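Local coordinates for protein extracellular ligand-binding receptor (Rhodopseudomonas palustris, PDB 4F06) that binds p-hydroxybenzoate and probably delivers it, and related lignin-derived aromatic acids, to an ABC transporter as its periplasmic solute-binding protein, at residues A[80-86]-A[104-109]; A[146-152]-A[200-204]; A[227-232]-A[249-253]. All coordinates share one frame; numbering follows the deposited sequence.

Contact 1 (A[80-86]-A[104-109]); sequences YFTPNAM and AATSSI. With PHB (p-hydroxybenzoic acid), chain B.
Thr82 and Thr106 meet where the first turn of helix 82-88 faces the loop after strand 99-101, the carboxylate-binding corner of this periplasmic binding protein's first lobe. The tight part lies around one hydroxyl. Thr82 OG1 accepts a bond from Thr106 OG1 (2.8 Å) and gives its own to ligand O1' (2.6 Å), so its proton is committed to the carboxylate. Two backbone amides complete the grip: Ala105 N also reaches O1', while Thr82 N, at the helix N-terminus after N-cap Phe81, donates to O2' in a nearly straight bond (167°). The helix end would probably favour a charged carboxylate. Ala104 turns its methyl onto the start of the helix, touching Ala85 CB (3.9 Å), and the C5-C6 edge of the ligand ring faces one side of the Tyr80 ring, with C5 3.6 Å from Tyr80 CZ; the Tyr80 OH is held by Ala204 O of the other lobe. The more solvent-exposed side holds selenomethionine Met86 and Ser108, in van der Waals contact without a hydrogen bond. With CG beside the backbone N (chi1 -64°) and the chain bent at chi2, Met86 folds back across Ile109, its CE methyl 3.6 Å from Ile109 CG1 and 3.3 Å from Ser108 OG.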
loop_
_atom_site.group_PDB
_atom_site.type_symbol
_atom_site.label_atom_id
_atom_site.label_comp_id
_atom_site.label_asym_id
_atom_site.label_seq_id
_atom_site.Cartn_x
_atom_site.Cartn_y
_atom_site.Cartn_z
ATOM N N TYR A 80 8.553 -1.028 2.567
ATOM C CA TYR A 80 7.740 0.083 2.106
ATOM C C TYR A 80 7.961 0.367 0.595
ATOM O O TYR A 80 6.991 0.506 -0.169
ATOM C CB TYR A 80 8.058 1.338 2.925
ATOM C CG TYR A 80 7.058 2.450 2.726
ATOM C CD1 TYR A 80 5.716 2.264 3.081
ATOM C CD2 TYR A 80 7.446 3.682 2.168
ATOM C CE1 TYR A 80 4.777 3.277 2.872
ATOM C CE2 TYR A 80 6.528 4.727 1.993
ATOM C CZ TYR A 80 5.198 4.508 2.334
ATOM O OH TYR A 80 4.213 5.464 2.145
ATOM N N PHE A 81 9.237 0.472 0.182
ATOM C CA PHE A 81 9.546 0.885 -1.178
ATOM C C PHE A 81 9.820 -0.291 -2.117
ATOM O O PHE A 81 10.589 -1.206 -1.775
ATOM C CB PHE A 81 10.767 1.823 -1.175
ATOM C CG PHE A 81 10.504 3.181 -0.523
ATOM C CD1 PHE A 81 9.685 4.093 -1.181
ATOM C CD2 PHE A 81 11.082 3.524 0.688
ATOM C CE1 PHE A 81 9.440 5.341 -0.632
ATOM C CE2 PHE A 81 10.838 4.784 1.236
ATOM C CZ PHE A 81 10.025 5.706 0.569
ATOM N N THR A 82 9.294 -0.152 -3.311
ATOM C CA THR A 82 9.555 -1.163 -4.353
ATOM C C THR A 82 11.037 -1.529 -4.536
ATOM O O THR A 82 11.356 -2.700 -4.544
ATOM C CB THR A 82 8.907 -0.728 -5.680
ATOM O OG1 THR A 82 7.507 -0.955 -5.634
ATOM C CG2 THR A 82 9.467 -1.490 -6.882
ATOM N N PRO A 83 11.947 -0.551 -4.728
ATOM C CA PRO A 83 13.352 -0.919 -4.967
ATOM C C PRO A 83 13.962 -1.699 -3.827
ATOM O O PRO A 83 14.882 -2.482 -4.021
ATOM C CB PRO A 83 14.063 0.441 -5.222
ATOM C CG PRO A 83 13.080 1.484 -4.709
ATOM C CD PRO A 83 11.726 0.885 -4.998
ATOM N N ASN A 84 13.493 -1.465 -2.617
ATOM C CA ASN A 84 13.988 -2.220 -1.468
ATOM C C ASN A 84 13.484 -3.641 -1.466
ATOM O O ASN A 84 14.261 -4.589 -1.260
ATOM C CB ASN A 84 13.648 -1.474 -0.174
ATOM C CG ASN A 84 14.352 -0.131 -0.093
ATOM O OD1 ASN A 84 15.439 0.078 -0.705
ATOM N ND2 ASN A 84 13.803 0.782 0.718
ATOM N N ALA A 85 12.197 -3.832 -1.782
ATOM C CA ALA A 85 11.669 -5.189 -1.933
ATOM C C ALA A 85 12.374 -5.934 -3.077
ATOM O O ALA A 85 12.683 -7.133 -2.952
ATOM C CB ALA A 85 10.188 -5.159 -2.218
HETATM N N MSE A 86 12.655 -5.242 -4.178
HETATM C CA MSE A 86 13.373 -5.890 -5.273
HETATM C C MSE A 86 14.759 -6.359 -4.907
HETATM O O MSE A 86 15.221 -7.374 -5.434
HETATM C CB MSE A 86 13.453 -4.939 -6.472
HETATM C CG MSE A 86 12.129 -4.550 -7.127
HETATM SE SE MSE A 86 11.320 -6.018 -8.029
HETATM C CE MSE A 86 9.995 -4.960 -9.042
ATOM N N ALA A 104 5.180 -2.411 -0.590
ATOM C CA ALA A 104 5.728 -2.209 -1.961
ATOM C C ALA A 104 4.784 -2.819 -2.987
ATOM O O ALA A 104 4.471 -4.029 -2.941
ATOM C CB ALA A 104 7.072 -2.879 -2.025
ATOM N N ALA A 105 4.379 -2.013 -3.988
ATOM C CA ALA A 105 3.111 -2.244 -4.694
ATOM C C ALA A 105 3.335 -2.466 -6.205
ATOM O O ALA A 105 2.369 -2.519 -6.980
ATOM C CB ALA A 105 2.192 -1.057 -4.468
ATOM N N THR A 106 4.580 -2.597 -6.674
ATOM C CA THR A 106 4.830 -2.818 -8.125
ATOM C C THR A 106 4.428 -4.278 -8.425
ATOM O O THR A 106 4.800 -5.224 -7.703
ATOM C CB THR A 106 6.297 -2.519 -8.437
ATOM O OG1 THR A 106 6.495 -1.113 -8.210
ATOM C CG2 THR A 106 6.672 -2.834 -9.899
ATOM N N SER A 107 3.696 -4.466 -9.526
ATOM C CA SER A 107 3.110 -5.801 -9.796
ATOM C C SER A 107 4.167 -6.889 -9.853
ATOM O O SER A 107 3.966 -7.960 -9.291
ATOM C CB SER A 107 2.323 -5.794 -11.116
ATOM O OG SER A 107 1.105 -5.092 -10.994
ATOM N N SER A 108 5.280 -6.650 -10.542
ATOM C CA SER A 108 6.245 -7.709 -10.791
ATOM C C SER A 108 6.991 -8.188 -9.553
ATOM O O SER A 108 7.707 -9.184 -9.650
ATOM C CB SER A 108 7.260 -7.289 -11.849
ATOM O OG SER A 108 8.004 -6.182 -11.355
ATOM N N ILE A 109 6.861 -7.524 -8.396
ATOM C CA ILE A 109 7.617 -7.974 -7.218
ATOM C C ILE A 109 7.321 -9.449 -6.939
ATOM O O ILE A 109 8.222 -10.202 -6.593
ATOM C CB ILE A 109 7.287 -7.096 -6.011
ATOM C CG1 ILE A 109 7.840 -5.673 -6.214
ATOM C CG2 ILE A 109 7.840 -7.729 -4.725
ATOM C CD1 ILE A 109 7.403 -4.680 -5.146
HETATM C "C1'" PHB B . 6.305 1.532 -3.471
HETATM O "O1'" PHB B . 5.969 0.478 -4.028
HETATM O "O2'" PHB B . 7.501 1.982 -3.510
HETATM C C1 PHB B . 5.242 2.327 -2.779
HETATM C C2 PHB B . 3.896 2.204 -3.173
HETATM C C3 PHB B . 2.924 2.969 -2.575
HETATM C C4 PHB B . 3.260 3.893 -1.607
HETATM C C5 PHB B . 4.575 4.035 -1.214
HETATM C C6 PHB B . 5.579 3.272 -1.798
HETATM O O4 PHB B . 2.351 4.701 -1.027
#

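Contact 2 (A[146-152]-A[200-204]); sequences VSDYGPG and TFLPA. With PHB (p-hydroxybenzoic acid), chain B; SO4 (sulfate ion), chain E.
Ser147 and Phe201 supply the one backbone hydrogen bond between the segments: Ser147 N donates to Phe201 O (3.0 Å), where parallel strands 141-147 and 197-201 reach their C-terminal ends. The same carbonyl receives a CA-H...O contact from Val146. Apolar contacts gather round the Phe201 ring. Its CG stands anti to the backbone N (chi1 161°), which carries the ring toward the start of helix 150-165; there CD2 lies 3.6 Å from Gly152 CA, and CE2 meets Pro151 CG. Its rim also meets the ligand, Phe201 CE1 3.6 Å from C3. The Tyr149 and Phe201 side chains cross at about a right angle, Tyr149 CE1 4.1 Å from Phe201 CE2, and Pro151 CD lies over the centre of the Tyr149 face. Polar contacts to the ligand come from both segments: Tyr149 OH donates to carboxylate O2' (2.7 Å), and Ala204 N to phenolic O4 in an almost straight bond (176°). Pro203 CB packs against ligand C5 and touches Tyr149 OH (3.5 Å). A phenylalanine in place of Tyr149 would probably leave O2' without this donor and open a gap beside Pro203 CB. Cleft-lining loops after the C-terminal ends of parallel strands are characteristic of periplasmic binding proteins.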
loop_
_atom_site.group_PDB
_atom_site.type_symbol
_atom_site.label_atom_id
_atom_site.label_comp_id
_atom_site.label_asym_id
_atom_site.label_seq_id
_atom_site.Cartn_x
_atom_site.Cartn_y
_atom_site.Cartn_z
ATOM N N VAL A 146 3.140 11.129 -12.160
ATOM C CA VAL A 146 3.503 10.051 -11.266
ATOM C C VAL A 146 4.952 10.160 -10.863
ATOM O O VAL A 146 5.788 10.651 -11.656
ATOM C CB VAL A 146 3.305 8.654 -11.917
ATOM C CG1 VAL A 146 1.843 8.391 -12.182
ATOM C CG2 VAL A 146 4.146 8.471 -13.194
ATOM N N SER A 147 5.297 9.707 -9.646
ATOM C CA SER A 147 6.716 9.640 -9.267
ATOM C C SER A 147 7.437 8.689 -10.235
ATOM O O SER A 147 6.930 7.610 -10.581
ATOM C CB SER A 147 6.871 9.186 -7.827
ATOM O OG SER A 147 6.274 10.148 -6.983
ATOM N N ASP A 148 8.673 9.056 -10.577
ATOM C CA ASP A 148 9.427 8.351 -11.618
ATOM C C ASP A 148 10.203 7.164 -11.045
ATOM O O ASP A 148 11.440 7.178 -10.928
ATOM C CB ASP A 148 10.399 9.338 -12.262
ATOM C CG ASP A 148 11.101 8.749 -13.453
ATOM O OD1 ASP A 148 10.619 7.743 -14.021
ATOM O OD2 ASP A 148 12.140 9.332 -13.816
ATOM N N TYR A 149 9.484 6.106 -10.691
ATOM C CA TYR A 149 10.101 4.822 -10.330
ATOM C C TYR A 149 9.015 3.756 -10.448
ATOM O O TYR A 149 7.885 4.046 -10.818
ATOM C CB TYR A 149 10.800 4.841 -8.937
ATOM C CG TYR A 149 9.882 4.791 -7.708
ATOM C CD1 TYR A 149 8.809 5.690 -7.522
ATOM C CD2 TYR A 149 10.153 3.883 -6.704
ATOM C CE1 TYR A 149 8.015 5.602 -6.374
ATOM C CE2 TYR A 149 9.361 3.800 -5.558
ATOM C CZ TYR A 149 8.288 4.657 -5.419
ATOM O OH TYR A 149 7.495 4.596 -4.288
ATOM N N GLY A 150 9.349 2.511 -10.103
ATOM C CA GLY A 150 8.533 1.326 -10.397
ATOM C C GLY A 150 7.021 1.506 -10.271
ATOM O O GLY A 150 6.297 1.301 -11.241
ATOM N N PRO A 151 6.509 1.862 -9.085
ATOM C CA PRO A 151 5.057 1.851 -8.911
ATOM C C PRO A 151 4.408 3.025 -9.659
ATOM O O PRO A 151 3.255 2.915 -10.085
ATOM C CB PRO A 151 4.885 1.947 -7.380
ATOM C CG PRO A 151 6.151 2.605 -6.906
ATOM C CD PRO A 151 7.236 2.052 -7.808
ATOM N N GLY A 152 5.124 4.146 -9.824
ATOM C CA GLY A 152 4.580 5.251 -10.627
ATOM C C GLY A 152 4.431 4.878 -12.088
ATOM O O GLY A 152 3.438 5.212 -12.738
ATOM N N THR A 200 -2.885 11.076 -10.353
ATOM C CA THR A 200 -1.570 11.071 -9.740
ATOM C C THR A 200 -1.339 9.935 -8.773
ATOM O O THR A 200 -2.247 9.428 -8.094
ATOM C CB THR A 200 -1.301 12.448 -9.058
ATOM O OG1 THR A 200 0.077 12.562 -8.676
ATOM C CG2 THR A 200 -2.135 12.589 -7.826
ATOM N N PHE A 201 -0.069 9.542 -8.721
ATOM C CA PHE A 201 0.487 8.733 -7.655
ATOM C C PHE A 201 1.862 9.294 -7.269
ATOM O O PHE A 201 2.674 9.581 -8.173
ATOM C CB PHE A 201 0.741 7.273 -8.104
ATOM C CG PHE A 201 1.708 6.549 -7.189
ATOM C CD1 PHE A 201 1.327 6.063 -5.925
ATOM C CD2 PHE A 201 3.057 6.412 -7.577
ATOM C CE1 PHE A 201 2.225 5.480 -5.067
ATOM C CE2 PHE A 201 3.968 5.814 -6.708
ATOM C CZ PHE A 201 3.567 5.349 -5.459
ATOM N N LEU A 202 2.095 9.423 -5.962
ATOM C CA LEU A 202 3.437 9.573 -5.400
ATOM C C LEU A 202 3.402 8.690 -4.150
ATOM O O LEU A 202 2.337 8.446 -3.586
ATOM C CB LEU A 202 3.753 11.026 -5.008
ATOM C CG LEU A 202 3.433 12.123 -6.035
ATOM C CD1 LEU A 202 2.001 12.620 -5.909
ATOM C CD2 LEU A 202 4.391 13.275 -5.839
ATOM N N PRO A 203 4.549 8.229 -3.636
ATOM C CA PRO A 203 4.537 7.399 -2.413
ATOM C C PRO A 203 4.031 8.246 -1.248
ATOM O O PRO A 203 4.387 9.443 -1.088
ATOM C CB PRO A 203 6.019 7.028 -2.216
ATOM C CG PRO A 203 6.776 8.091 -2.984
ATOM C CD PRO A 203 5.899 8.427 -4.189
ATOM N N ALA A 204 3.178 7.635 -0.426
ATOM C CA ALA A 204 2.597 8.372 0.711
ATOM C C ALA A 204 3.699 8.871 1.620
ATOM O O ALA A 204 4.650 8.172 1.959
ATOM C CB ALA A 204 1.663 7.463 1.446
HETATM C "C1'" PHB B . 6.305 1.532 -3.471
HETATM O "O1'" PHB B . 5.969 0.478 -4.028
HETATM O "O2'" PHB B . 7.501 1.982 -3.510
HETATM C C1 PHB B . 5.242 2.327 -2.779
HETATM C C2 PHB B . 3.896 2.204 -3.173
HETATM C C3 PHB B . 2.924 2.969 -2.575
HETATM C C4 PHB B . 3.260 3.893 -1.607
HETATM C C5 PHB B . 4.575 4.035 -1.214
HETATM C C6 PHB B . 5.579 3.272 -1.798
HETATM O O4 PHB B . 2.351 4.701 -1.027
HETATM S S SO4 E . 12.791 1.251 -9.079
HETATM O O1 SO4 E . 13.019 2.156 -7.890
HETATM O O2 SO4 E . 14.111 0.651 -9.380
HETATM O O3 SO4 E . 11.613 0.541 -8.604
HETATM O O4 SO4 E . 12.326 2.014 -10.235
#

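Contact 3 (A[227-232]-A[249-253]). With PHB (p-hydroxybenzoic acid), chain B.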
loop_
_atom_site.group_PDB
_atom_site.type_symbol
_atom_site.label_atom_id
_atom_site.label_comp_id
_atom_site.label_asym_id
_atom_site.label_seq_id
_atom_site.Cartn_x
_atom_site.Cartn_y
_atom_site.Cartn_z
ATOM N N LEU A 227 -9.092 16.235 -9.164
ATOM C CA LEU A 227 -8.000 15.332 -8.840
ATOM C C LEU A 227 -8.518 13.941 -8.564
ATOM O O LEU A 227 -9.378 13.738 -7.663
ATOM C CB LEU A 227 -7.247 15.848 -7.628
ATOM C CG LEU A 227 -6.028 15.026 -7.178
ATOM C CD1 LEU A 227 -5.008 14.975 -8.288
ATOM C CD2 LEU A 227 -5.357 15.614 -5.930
HETATM N N MSE A 228 -7.987 12.980 -9.332
HETATM C CA MSE A 228 -8.180 11.547 -9.065
HETATM C C MSE A 228 -6.795 11.016 -8.681
HETATM O O MSE A 228 -5.771 11.305 -9.331
HETATM C CB MSE A 228 -8.690 10.812 -10.308
HETATM C CG MSE A 228 -8.798 9.265 -10.174
HETATM SE SE MSE A 228 -10.075 8.703 -8.792
HETATM C CE MSE A 228 -11.486 9.252 -9.695
ATOM N N SER A 229 -6.756 10.268 -7.612
ATOM C CA SER A 229 -5.495 9.717 -7.165
ATOM C C SER A 229 -5.705 8.294 -6.727
ATOM O O SER A 229 -6.838 7.867 -6.519
ATOM C CB SER A 229 -4.923 10.546 -6.016
ATOM O OG SER A 229 -5.730 10.486 -4.868
ATOM N N THR A 230 -4.625 7.534 -6.532
ATOM C CA THR A 230 -4.728 6.367 -5.683
ATOM C C THR A 230 -4.699 6.899 -4.235
ATOM O O THR A 230 -4.277 8.035 -3.922
ATOM C CB THR A 230 -3.632 5.363 -5.967
ATOM O OG1 THR A 230 -2.356 6.000 -5.770
ATOM C CG2 THR A 230 -3.724 4.822 -7.386
ATOM N N GLY A 231 -5.118 6.038 -3.328
ATOM C CA GLY A 231 -5.238 6.441 -1.909
ATOM C C GLY A 231 -3.910 6.763 -1.247
ATOM O O GLY A 231 -3.894 7.383 -0.189
ATOM N N ASP A 232 -2.792 6.409 -1.881
ATOM C CA ASP A 232 -1.467 6.818 -1.407
ATOM C C ASP A 232 -1.385 8.316 -1.207
ATOM O O ASP A 232 -0.590 8.784 -0.390
ATOM C CB ASP A 232 -0.440 6.400 -2.460
ATOM C CG ASP A 232 -0.573 4.930 -2.772
ATOM O OD1 ASP A 232 -0.058 4.101 -2.011
ATOM O OD2 ASP A 232 -1.281 4.611 -3.757
ATOM N N ILE A 249 -11.538 15.761 -2.852
ATOM C CA ILE A 249 -10.538 15.022 -3.637
ATOM C C ILE A 249 -10.983 13.541 -3.695
ATOM O O ILE A 249 -11.323 12.935 -2.667
ATOM C CB ILE A 249 -9.137 15.132 -3.004
ATOM C CG1 ILE A 249 -8.620 16.582 -3.198
ATOM C CG2 ILE A 249 -8.165 14.092 -3.611
ATOM C CD1 ILE A 249 -7.376 16.895 -2.357
ATOM N N LEU A 250 -10.919 12.962 -4.885
ATOM C CA LEU A 250 -11.309 11.584 -5.139
ATOM C C LEU A 250 -10.079 10.670 -5.140
ATOM O O LEU A 250 -9.005 11.040 -5.668
ATOM C CB LEU A 250 -12.000 11.457 -6.502
ATOM C CG LEU A 250 -13.292 12.270 -6.623
ATOM C CD1 LEU A 250 -13.791 12.277 -8.059
ATOM C CD2 LEU A 250 -14.359 11.735 -5.667
ATOM N N SER A 251 -10.235 9.459 -4.612
ATOM C CA SER A 251 -9.167 8.474 -4.690
ATOM C C SER A 251 -9.732 7.088 -4.743
ATOM O O SER A 251 -10.817 6.838 -4.197
ATOM C CB SER A 251 -8.209 8.626 -3.490
ATOM O OG SER A 251 -8.871 8.376 -2.256
ATOM N N THR A 252 -8.967 6.142 -5.293
ATOM C CA THR A 252 -9.320 4.738 -5.223
ATOM C C THR A 252 -8.304 4.028 -4.336
ATOM O O THR A 252 -7.093 4.246 -4.437
ATOM C CB THR A 252 -9.421 4.091 -6.610
ATOM O OG1 THR A 252 -8.222 4.411 -7.324
ATOM C CG2 THR A 252 -10.665 4.602 -7.344
ATOM N N TYR A 253 -8.779 3.148 -3.476
ATOM C CA TYR A 253 -7.879 2.448 -2.590
ATOM C C TYR A 253 -8.577 1.279 -1.951
ATOM O O TYR A 253 -9.825 1.234 -1.832
ATOM C CB TYR A 253 -7.370 3.348 -1.467
ATOM C CG TYR A 253 -5.902 3.218 -1.077
ATOM C CD1 TYR A 253 -4.892 3.014 -2.056
ATOM C CD2 TYR A 253 -5.478 3.448 0.249
ATOM C CE1 TYR A 253 -3.534 3.028 -1.724
ATOM C CE2 TYR A 253 -4.129 3.523 0.580
ATOM C CZ TYR A 253 -3.170 3.315 -0.397
ATOM O OH TYR A 253 -1.836 3.390 -0.030
HETATM C "C1'" PHB B . 6.305 1.532 -3.471
HETATM O "O1'" PHB B . 5.969 0.478 -4.028
HETATM O "O2'" PHB B . 7.501 1.982 -3.510
HETATM C C1 PHB B . 5.242 2.327 -2.779
HETATM C C2 PHB B . 3.896 2.204 -3.173
HETATM C C3 PHB B . 2.924 2.969 -2.575
HETATM C C4 PHB B . 3.260 3.893 -1.607
HETATM C C5 PHB B . 4.575 4.035 -1.214
HETATM C C6 PHB B . 5.579 3.272 -1.798
HETATM O O4 PHB B . 2.351 4.701 -1.027
#
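Met228, Ser229 and Thr230 pair in parallel with Leu250, Ser251 and Thr252, the two strand axes 4.5 Å apart at 20°, and four backbone hydrogen bonds run from Leu227 O to Gly231 N. On the face carrying Met228 and Thr230, the doubly bent selenomethionine Met228 lays its CE methyl 3.9 Å from Leu250 CB. Ser229 OG, on the other face, approaches Ser251 CB (3.4 Å) and bonds to Thr230 O from above the carbonyl plane. Beyond the paired strands, Gly231 sits on the Tyr253 ring, with CA 3.5 Å from the ring centroid in a CH-pi contact; the lack of a CB lets the backbone lie this close. Tyr253 OH then donates to Asp232 OD1 (2.8 Å), coming from well above the carboxylate plane. The same oxygen accepts ligand O4 (2.7 Å), while Thr230 OG1 donates to the anti lone pair of OD2 (2.7 Å). Three hydroxyls therefore grip the buried carboxylate and fix its rotation, its plane 81° from that of the Tyr253 ring. Tyr253 and Thr230 thus form a second shell behind Asp232, which recognises the ligand phenol just past the first strand of a beta-alpha-beta unit of the binding-protein fold.

All three contacts are largely buried and share one ligand, yet they differ in what builds them. Contact 1 joins a helix start to a loop, and contact 2 pairs two strand ends and packs the loops and helix start beyond them; these two touch, with Thr106 packing on Pro151. Contact 3 has the most regular backbone pairing and shares its sheet with contact 2, strands 197-201 and 226-230 being neighbours; it does not touch contact 1. The chemistry follows position along the ligand: 80-86/104-109 serves the carboxylate, 227-232/249-253 the phenol, and 146-152/200-204 both. Partly exposed residues occur in the first two contacts, whereas every touching residue of contact 3 is buried.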